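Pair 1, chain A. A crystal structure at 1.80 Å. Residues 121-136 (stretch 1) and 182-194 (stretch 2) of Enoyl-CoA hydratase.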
# COMPACT_ATOMS: atom_id res chain seq x y z
N ALA A 121 -15.02 -9.19 6.68
CA ALA A 121 -14.76 -8.83 5.28
C ALA A 121 -13.26 -8.76 5.00
O ALA A 121 -12.80 -9.20 3.95
CB ALA A 121 -15.44 -7.50 4.93
N LEU A 122 -12.50 -8.22 5.95
CA LEU A 122 -11.04 -8.11 5.80
C LEU A 122 -10.35 -9.46 5.81
O LEU A 122 -9.27 -9.62 5.24
CB LEU A 122 -10.46 -7.22 6.91
CG LEU A 122 -10.75 -5.73 6.73
CD1 LEU A 122 -10.39 -4.97 7.99
CD2 LEU A 122 -9.97 -5.20 5.54
N ALA A 123 -10.96 -10.44 6.47
CA ALA A 123 -10.39 -11.78 6.51
C ALA A 123 -10.66 -12.54 5.20
O ALA A 123 -10.02 -13.55 4.93
CB ALA A 123 -10.95 -12.56 7.69
N ALA A 124 -11.62 -12.05 4.42
CA ALA A 124 -11.84 -12.56 3.07
C ALA A 124 -10.77 -12.00 2.13
O ALA A 124 -10.03 -11.10 2.50
CB ALA A 124 -13.24 -12.20 2.57
N ASP A 125 -10.70 -12.53 0.92
CA ASP A 125 -9.67 -12.12 -0.04
C ASP A 125 -10.15 -11.00 -0.93
O ASP A 125 -9.37 -10.16 -1.38
CB ASP A 125 -9.26 -13.31 -0.90
CG ASP A 125 -8.80 -14.47 -0.07
OD1 ASP A 125 -7.85 -14.29 0.72
OD2 ASP A 125 -9.41 -15.55 -0.18
N LEU A 126 -11.45 -11.02 -1.21
CA LEU A 126 -12.05 -10.11 -2.16
C LEU A 126 -13.36 -9.62 -1.58
O LEU A 126 -14.03 -10.35 -0.84
CB LEU A 126 -12.29 -10.81 -3.50
CG LEU A 126 -11.08 -11.46 -4.16
CD1 LEU A 126 -11.49 -12.31 -5.34
CD2 LEU A 126 -10.10 -10.38 -4.60
N ILE A 127 -13.73 -8.38 -1.91
CA ILE A 127 -14.98 -7.82 -1.44
C ILE A 127 -15.82 -7.27 -2.59
O ILE A 127 -15.36 -6.45 -3.38
CB ILE A 127 -14.75 -6.70 -0.40
CG1 ILE A 127 -13.99 -7.25 0.82
CG2 ILE A 127 -16.08 -6.07 0.02
CD1 ILE A 127 -13.56 -6.17 1.83
N VAL A 128 -17.05 -7.76 -2.67
CA VAL A 128 -18.06 -7.18 -3.54
C VAL A 128 -19.05 -6.46 -2.64
O VAL A 128 -19.57 -7.05 -1.69
CB VAL A 128 -18.78 -8.25 -4.37
CG1 VAL A 128 -19.89 -7.62 -5.22
CG2 VAL A 128 -17.77 -9.00 -5.25
N ALA A 129 -19.30 -5.19 -2.90
CA ALA A 129 -20.17 -4.43 -2.02
C ALA A 129 -21.22 -3.62 -2.78
O ALA A 129 -20.93 -3.04 -3.83
CB ALA A 129 -19.34 -3.51 -1.12
N ALA A 130 -22.43 -3.60 -2.24
CA ALA A 130 -23.49 -2.76 -2.78
C ALA A 130 -23.08 -1.29 -2.68
O ALA A 130 -22.38 -0.90 -1.75
CB ALA A 130 -24.80 -3.00 -2.04
N ARG A 131 -23.52 -0.48 -3.63
CA ARG A 131 -23.15 0.93 -3.67
C ARG A 131 -23.66 1.70 -2.45
O ARG A 131 -23.15 2.77 -2.14
CB ARG A 131 -23.68 1.58 -4.95
CG ARG A 131 -22.96 1.10 -6.20
CD ARG A 131 -23.43 1.83 -7.46
NE ARG A 131 -22.66 1.39 -8.62
CZ ARG A 131 -21.51 1.94 -9.00
NH1 ARG A 131 -21.00 2.96 -8.31
NH2 ARG A 131 -20.87 1.47 -10.07
N ASP A 132 -24.66 1.15 -1.76
CA ASP A 132 -25.20 1.83 -0.59
C ASP A 132 -24.79 1.15 0.71
O ASP A 132 -25.36 1.41 1.77
CB ASP A 132 -26.73 1.91 -0.68
CG ASP A 132 -27.38 0.54 -0.73
OD1 ASP A 132 -26.68 -0.46 -0.99
OD2 ASP A 132 -28.61 0.46 -0.51
N SER A 133 -23.78 0.29 0.64
CA SER A 133 -23.29 -0.37 1.85
C SER A 133 -22.22 0.50 2.53
O SER A 133 -21.77 1.50 1.96
CB SER A 133 -22.75 -1.77 1.54
OG SER A 133 -21.60 -1.74 0.71
N ALA A 134 -21.82 0.12 3.73
CA ALA A 134 -20.79 0.86 4.45
C ALA A 134 -19.99 -0.04 5.38
O ALA A 134 -20.50 -1.05 5.89
CB ALA A 134 -21.41 1.99 5.24
N PHE A 135 -18.73 0.34 5.58
CA PHE A 135 -17.80 -0.35 6.47
C PHE A 135 -17.45 0.56 7.63
O PHE A 135 -17.82 1.72 7.65
CB PHE A 135 -16.54 -0.76 5.70
CG PHE A 135 -16.82 -1.64 4.52
CD1 PHE A 135 -17.22 -1.09 3.30
CD2 PHE A 135 -16.70 -3.02 4.62
CE1 PHE A 135 -17.50 -1.91 2.22
CE2 PHE A 135 -16.97 -3.84 3.54
CZ PHE A 135 -17.38 -3.28 2.33
N GLY A 136 -16.71 0.03 8.60
CA GLY A 136 -16.24 0.85 9.70
C GLY A 136 -15.75 0.01 10.86
O GLY A 136 -16.14 -1.16 11.02
N GLY A 182 -9.60 0.95 -2.91
CA GLY A 182 -9.13 -0.38 -3.25
C GLY A 182 -9.54 -1.50 -2.31
O GLY A 182 -9.13 -2.64 -2.49
N LEU A 183 -10.36 -1.18 -1.30
CA LEU A 183 -10.87 -2.19 -0.38
C LEU A 183 -11.95 -3.04 -1.04
O LEU A 183 -12.02 -4.26 -0.84
CB LEU A 183 -11.43 -1.53 0.88
CG LEU A 183 -12.12 -2.45 1.88
CD1 LEU A 183 -11.12 -3.44 2.49
CD2 LEU A 183 -12.85 -1.65 2.96
N VAL A 184 -12.80 -2.39 -1.83
CA VAL A 184 -13.88 -3.07 -2.52
C VAL A 184 -13.47 -3.33 -3.97
O VAL A 184 -13.12 -2.41 -4.71
CB VAL A 184 -15.19 -2.23 -2.48
CG1 VAL A 184 -16.21 -2.78 -3.47
CG2 VAL A 184 -15.77 -2.19 -1.06
N ASN A 185 -13.51 -4.60 -4.36
CA ASN A 185 -13.18 -5.00 -5.73
C ASN A 185 -14.25 -4.62 -6.74
O ASN A 185 -13.95 -4.10 -7.82
CB ASN A 185 -12.95 -6.51 -5.78
CG ASN A 185 -11.77 -6.94 -4.94
OD1 ASN A 185 -11.90 -7.20 -3.74
ND2 ASN A 185 -10.60 -7.00 -5.57
N VAL A 186 -15.50 -4.89 -6.38
CA VAL A 186 -16.62 -4.70 -7.28
C VAL A 186 -17.75 -3.96 -6.56
O VAL A 186 -18.19 -4.38 -5.49
CB VAL A 186 -17.16 -6.07 -7.79
CG1 VAL A 186 -18.43 -5.88 -8.63
CG2 VAL A 186 -16.07 -6.80 -8.59
N LEU A 187 -18.19 -2.85 -7.14
CA LEU A 187 -19.37 -2.15 -6.65
C LEU A 187 -20.59 -2.71 -7.37
O LEU A 187 -20.61 -2.78 -8.60
CB LEU A 187 -19.27 -0.65 -6.89
CG LEU A 187 -18.45 0.18 -5.92
CD1 LEU A 187 -18.31 1.59 -6.47
CD2 LEU A 187 -19.11 0.18 -4.54
N ALA A 188 -21.60 -3.09 -6.60
CA ALA A 188 -22.81 -3.67 -7.16
C ALA A 188 -24.01 -2.77 -6.91
O ALA A 188 -24.00 -1.96 -5.97
CB ALA A 188 -23.06 -5.06 -6.57
N GLU A 189 -25.03 -2.88 -7.75
CA GLU A 189 -26.31 -2.23 -7.47
C GLU A 189 -26.84 -2.79 -6.16
O GLU A 189 -26.61 -3.96 -5.85
CB GLU A 189 -27.31 -2.46 -8.61
CG GLU A 189 -26.98 -1.72 -9.91
CD GLU A 189 -26.73 -0.25 -9.68
OE1 GLU A 189 -27.59 0.41 -9.05
OE2 GLU A 189 -25.68 0.25 -10.11
N PRO A 190 -27.50 -1.94 -5.36
CA PRO A 190 -28.10 -2.37 -4.09
C PRO A 190 -28.94 -3.64 -4.25
O PRO A 190 -29.79 -3.71 -5.14
CB PRO A 190 -28.97 -1.18 -3.68
CG PRO A 190 -28.24 -0.01 -4.26
CD PRO A 190 -27.67 -0.49 -5.57
N GLY A 191 -28.67 -4.64 -3.42
CA GLY A 191 -29.42 -5.88 -3.47
C GLY A 191 -28.85 -6.93 -4.42
O GLY A 191 -29.36 -8.04 -4.49
N THR A 192 -27.80 -6.58 -5.16
CA THR A 192 -27.26 -7.50 -6.16
C THR A 192 -25.81 -7.89 -5.88
O THR A 192 -25.15 -8.46 -6.75
CB THR A 192 -27.32 -6.89 -7.59
OG1 THR A 192 -26.36 -5.84 -7.71
CG2 THR A 192 -28.72 -6.36 -7.91
N ALA A 193 -25.31 -7.60 -4.68
CA ALA A 193 -23.92 -7.91 -4.36
C ALA A 193 -23.62 -9.41 -4.47
O ALA A 193 -22.58 -9.80 -4.99
CB ALA A 193 -23.55 -7.40 -2.97
N LEU A 194 -24.55 -10.25 -4.01
CA LEU A 194 -24.33 -11.69 -4.08
C LEU A 194 -24.21 -12.18 -5.53
O LEU A 194 -23.33 -12.99 -5.85
CB LEU A 194 -25.45 -12.45 -3.36
CG LEU A 194 -25.39 -13.98 -3.40
CD1 LEU A 194 -24.02 -14.48 -2.97
CD2 LEU A 194 -26.48 -14.57 -2.52

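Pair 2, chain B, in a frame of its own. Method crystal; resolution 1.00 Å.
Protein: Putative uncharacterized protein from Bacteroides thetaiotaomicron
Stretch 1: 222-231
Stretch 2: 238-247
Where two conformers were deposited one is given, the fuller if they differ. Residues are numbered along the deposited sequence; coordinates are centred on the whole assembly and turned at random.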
# COMPACT_ATOMS: atom_id res chain seq x y z
N ALA B 222 -2.23 -10.31 -10.57
CA ALA B 222 -1.47 -9.92 -11.73
C ALA B 222 -1.04 -11.15 -12.52
O ALA B 222 -0.93 -12.26 -11.98
CB ALA B 222 -0.25 -9.11 -11.33
N ALA B 223 -0.78 -10.99 -13.83
CA ALA B 223 -0.34 -12.12 -14.62
C ALA B 223 0.94 -12.72 -14.05
O ALA B 223 1.12 -13.96 -14.03
CB ALA B 223 -0.21 -11.76 -16.09
N ILE B 224 1.86 -11.86 -13.64
CA ILE B 224 3.14 -12.25 -13.06
C ILE B 224 3.28 -11.49 -11.76
O ILE B 224 3.26 -10.25 -11.79
CB ILE B 224 4.31 -12.00 -13.99
CG1 ILE B 224 4.17 -12.78 -15.32
CG2 ILE B 224 5.62 -12.33 -13.27
CD1 ILE B 224 5.12 -12.35 -16.40
N GLY B 225 3.45 -12.19 -10.66
CA GLY B 225 3.70 -11.58 -9.36
C GLY B 225 5.14 -11.85 -8.90
O GLY B 225 5.58 -13.02 -8.98
N VAL B 226 5.82 -10.82 -8.49
CA VAL B 226 7.18 -10.89 -8.03
C VAL B 226 7.25 -10.54 -6.54
O VAL B 226 6.87 -9.44 -6.15
CB VAL B 226 8.07 -9.90 -8.83
CG1 VAL B 226 9.48 -9.88 -8.24
CG2 VAL B 226 8.05 -10.25 -10.29
N ALA B 227 7.80 -11.46 -5.74
CA ALA B 227 8.05 -11.21 -4.31
C ALA B 227 9.48 -10.84 -4.08
O ALA B 227 10.40 -11.42 -4.65
CB ALA B 227 7.74 -12.45 -3.47
N MET B 228 9.70 -9.87 -3.20
CA MET B 228 11.03 -9.48 -2.80
C MET B 228 11.69 -10.59 -2.01
O MET B 228 11.05 -11.34 -1.29
CB MET B 228 10.97 -8.17 -2.00
CG MET B 228 10.34 -7.00 -2.70
SD MET B 228 10.95 -6.70 -4.38
CE MET B 228 12.56 -6.07 -4.05
N GLY B 229 13.03 -10.66 -2.07
CA GLY B 229 13.75 -11.77 -1.48
C GLY B 229 13.57 -11.92 0.01
O GLY B 229 13.72 -13.02 0.54
N GLN B 230 13.36 -10.81 0.72
CA GLN B 230 13.20 -10.84 2.19
C GLN B 230 11.77 -11.03 2.67
O GLN B 230 11.52 -11.00 3.88
CB GLN B 230 13.81 -9.54 2.74
CG GLN B 230 13.12 -8.23 2.47
CD GLN B 230 12.98 -7.48 1.18
OE1 GLN B 230 13.78 -7.78 0.29
NE2 GLN B 230 12.00 -6.44 1.31
N ALA B 231 10.84 -11.17 1.75
CA ALA B 231 9.46 -11.35 2.15
C ALA B 231 9.27 -12.65 2.93
O ALA B 231 10.03 -13.61 2.78
CB ALA B 231 8.62 -11.39 0.89
N ALA B 238 2.68 -16.72 -2.75
CA ALA B 238 1.68 -16.06 -3.58
C ALA B 238 2.25 -15.55 -4.91
O ALA B 238 1.48 -15.26 -5.85
CB ALA B 238 1.07 -14.89 -2.84
N ALA B 239 3.53 -15.35 -4.96
CA ALA B 239 4.20 -14.88 -6.17
C ALA B 239 4.52 -16.03 -7.11
O ALA B 239 4.60 -17.19 -6.79
CB ALA B 239 5.44 -14.10 -5.77
N ASP B 240 4.74 -15.64 -8.39
CA ASP B 240 5.26 -16.55 -9.40
C ASP B 240 6.77 -16.62 -9.40
O ASP B 240 7.33 -17.62 -9.86
CB ASP B 240 4.75 -16.12 -10.77
CG ASP B 240 3.27 -16.02 -10.83
OD1 ASP B 240 2.62 -17.08 -10.59
OD2 ASP B 240 2.72 -14.93 -11.00
N TYR B 241 7.44 -15.60 -8.92
CA TYR B 241 8.86 -15.44 -8.99
C TYR B 241 9.35 -14.74 -7.72
O TYR B 241 8.73 -13.73 -7.37
CB TYR B 241 9.26 -14.65 -10.24
CG TYR B 241 10.71 -14.45 -10.49
CD1 TYR B 241 11.46 -15.45 -11.10
CD2 TYR B 241 11.35 -13.31 -10.13
CE1 TYR B 241 12.78 -15.23 -11.31
CE2 TYR B 241 12.70 -13.05 -10.36
CZ TYR B 241 13.41 -14.05 -10.95
OH TYR B 241 14.76 -13.86 -11.21
N VAL B 242 10.40 -15.22 -7.12
CA VAL B 242 11.01 -14.56 -5.96
C VAL B 242 12.33 -13.97 -6.42
O VAL B 242 13.23 -14.72 -6.87
CB VAL B 242 11.19 -15.53 -4.79
CG1 VAL B 242 11.84 -14.82 -3.61
CG2 VAL B 242 9.89 -16.20 -4.38
N THR B 243 12.46 -12.65 -6.34
CA THR B 243 13.69 -12.00 -6.70
C THR B 243 14.65 -11.88 -5.52
O THR B 243 14.35 -12.36 -4.42
CB THR B 243 13.34 -10.66 -7.40
OG1 THR B 243 14.50 -10.22 -8.09
CG2 THR B 243 12.77 -9.60 -6.47
N ALA B 244 15.78 -11.22 -5.76
CA ALA B 244 16.75 -10.97 -4.72
C ALA B 244 16.17 -10.02 -3.68
O ALA B 244 15.16 -9.32 -3.93
CB ALA B 244 17.99 -10.35 -5.34
N PRO B 245 16.81 -9.90 -2.53
CA PRO B 245 16.46 -8.85 -1.59
C PRO B 245 16.49 -7.46 -2.20
O PRO B 245 17.26 -7.20 -3.15
CB PRO B 245 17.51 -8.99 -0.45
CG PRO B 245 17.87 -10.46 -0.53
CD PRO B 245 17.89 -10.77 -2.01
N ILE B 246 15.71 -6.56 -1.61
CA ILE B 246 15.60 -5.21 -2.15
C ILE B 246 16.95 -4.55 -2.33
O ILE B 246 17.21 -3.92 -3.36
CB ILE B 246 14.65 -4.36 -1.27
CG1 ILE B 246 14.47 -2.97 -1.91
CG2 ILE B 246 15.05 -4.26 0.18
CD1 ILE B 246 13.39 -2.17 -1.31
N ASP B 247 17.86 -4.66 -1.37
CA ASP B 247 19.16 -3.97 -1.41
C ASP B 247 20.23 -4.81 -2.11
O ASP B 247 21.41 -4.46 -2.06
CB ASP B 247 19.55 -3.47 0.00
CG ASP B 247 18.78 -2.19 0.34
OD1 ASP B 247 18.55 -1.29 -0.51
OD2 ASP B 247 18.44 -2.00 1.52
O HOH W 1 0.08 -14.31 -10.41

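Pair 1 and pair 2 share a short parallel strand pairing with a side-chain-to-backbone hydrogen bond near the start: superposing N, CA and C of 14 central residues gives an RMSD of 0.9 Å. The bridges coincide. A:Val128 with A:Val186 matches B:Val226 with B:Tyr241, and A:Ala129 with A:Leu187 matches B:Ala227 with B:Val242; pair 1 adds a third bridge, A:Ala130 with A:Ala188.

The backbone ladder is nearly the same in both. In pair 1, A:Ala129 N donates to A:Val186 O (2.9 Å) and A:Ala188 N to A:Ala129 O (2.9 Å); in pair 2, B:Ala227 N donates to B:Tyr241 O (2.9 Å) and B:Thr243 N to B:Ala227 O (2.9 Å). Such alternation, in which one residue bonds through both N and O to two residues flanking its bridge partner, is the signature of parallel strands. CA-H...O contacts accompany it, from A:Val128 CA to A:Val186 O at 3.4 Å and from B:Val226 CA to B:Tyr241 O at 3.3 Å.

The tightest side-chain match lies at A:Asn185 and B:Asp240, whose CA atoms superpose within 0.5 Å and whose side-chain centres lie 0.7 Å apart. Both adopt chi1 m and point toward the opposing stretch. A:Asn185 OD1 accepts from A:Ile127 N at 2.8 Å, while B:Asp240 OD2 accepts from B:Gly225 N at 2.9 Å. Their own backbone nitrogens return the bond, A:Asn185 N to A:Ile127 O and B:Asp240 N to B:Gly225 O, each at 2.8 Å. An amide oxygen and a carboxylate oxygen thus do the same job, since only an acceptor is needed. The carboxylate has a further neighbour: a water O lies 2.8 Å from B:Asp240 OD2 and 2.8 Å from B:Ala222 O, within hydrogen-bonding reach of both stretches.

Packing differs clearly at A:Ile127 and B:Gly225. The isoleucine sends CD1 to within 3.7 Å of A:Leu183 CD1 and CG2 to within 4.0 Å of A:Val184 CG2. Glycine offers no side chain there, and small residues take the matching positions, B:Ala238 for A:Leu183 and B:Ala239 for A:Val184. B:Ala239 CB lies 3.4 Å from B:Gly225 O and also reaches B:Ala227 CB at 3.6 Å, much as A:Val184 CG2 reaches A:Ala129 CB at 3.8 Å. Beside the first bridge, A:Val128 CG2 meets A:Val186 CB at 3.9 Å, whereas B:Val226 CG1 lies near the edge of the B:Tyr241 ring, 4.3 Å from CD2.

At the end of the ladder the solutions part. Pair 1 continues with A:Arg131 N to A:Ala188 O at 2.8 Å, and A:Arg131 NE forms a salt bridge with A:Glu189 OE2 at 3.6 Å; A:Leu187 CB covers one guanidinium face. At the matching B:Gly229, N lies 3.2 Å from B:Thr243 O at a poor angle and makes a weak bond to B:Ala244 O at 3.1 Å. An ideal CB on this glycine would fall 2.4 Å from B:Pro245 N, a clash, so the close backbone approach depends on its bare CA. B:Gln230 OE1 then accepts from B:Ile246 N at 3.0 Å, while the matching A:Asp132 only touches A:Pro190, OD2 to CB at 3.6 Å.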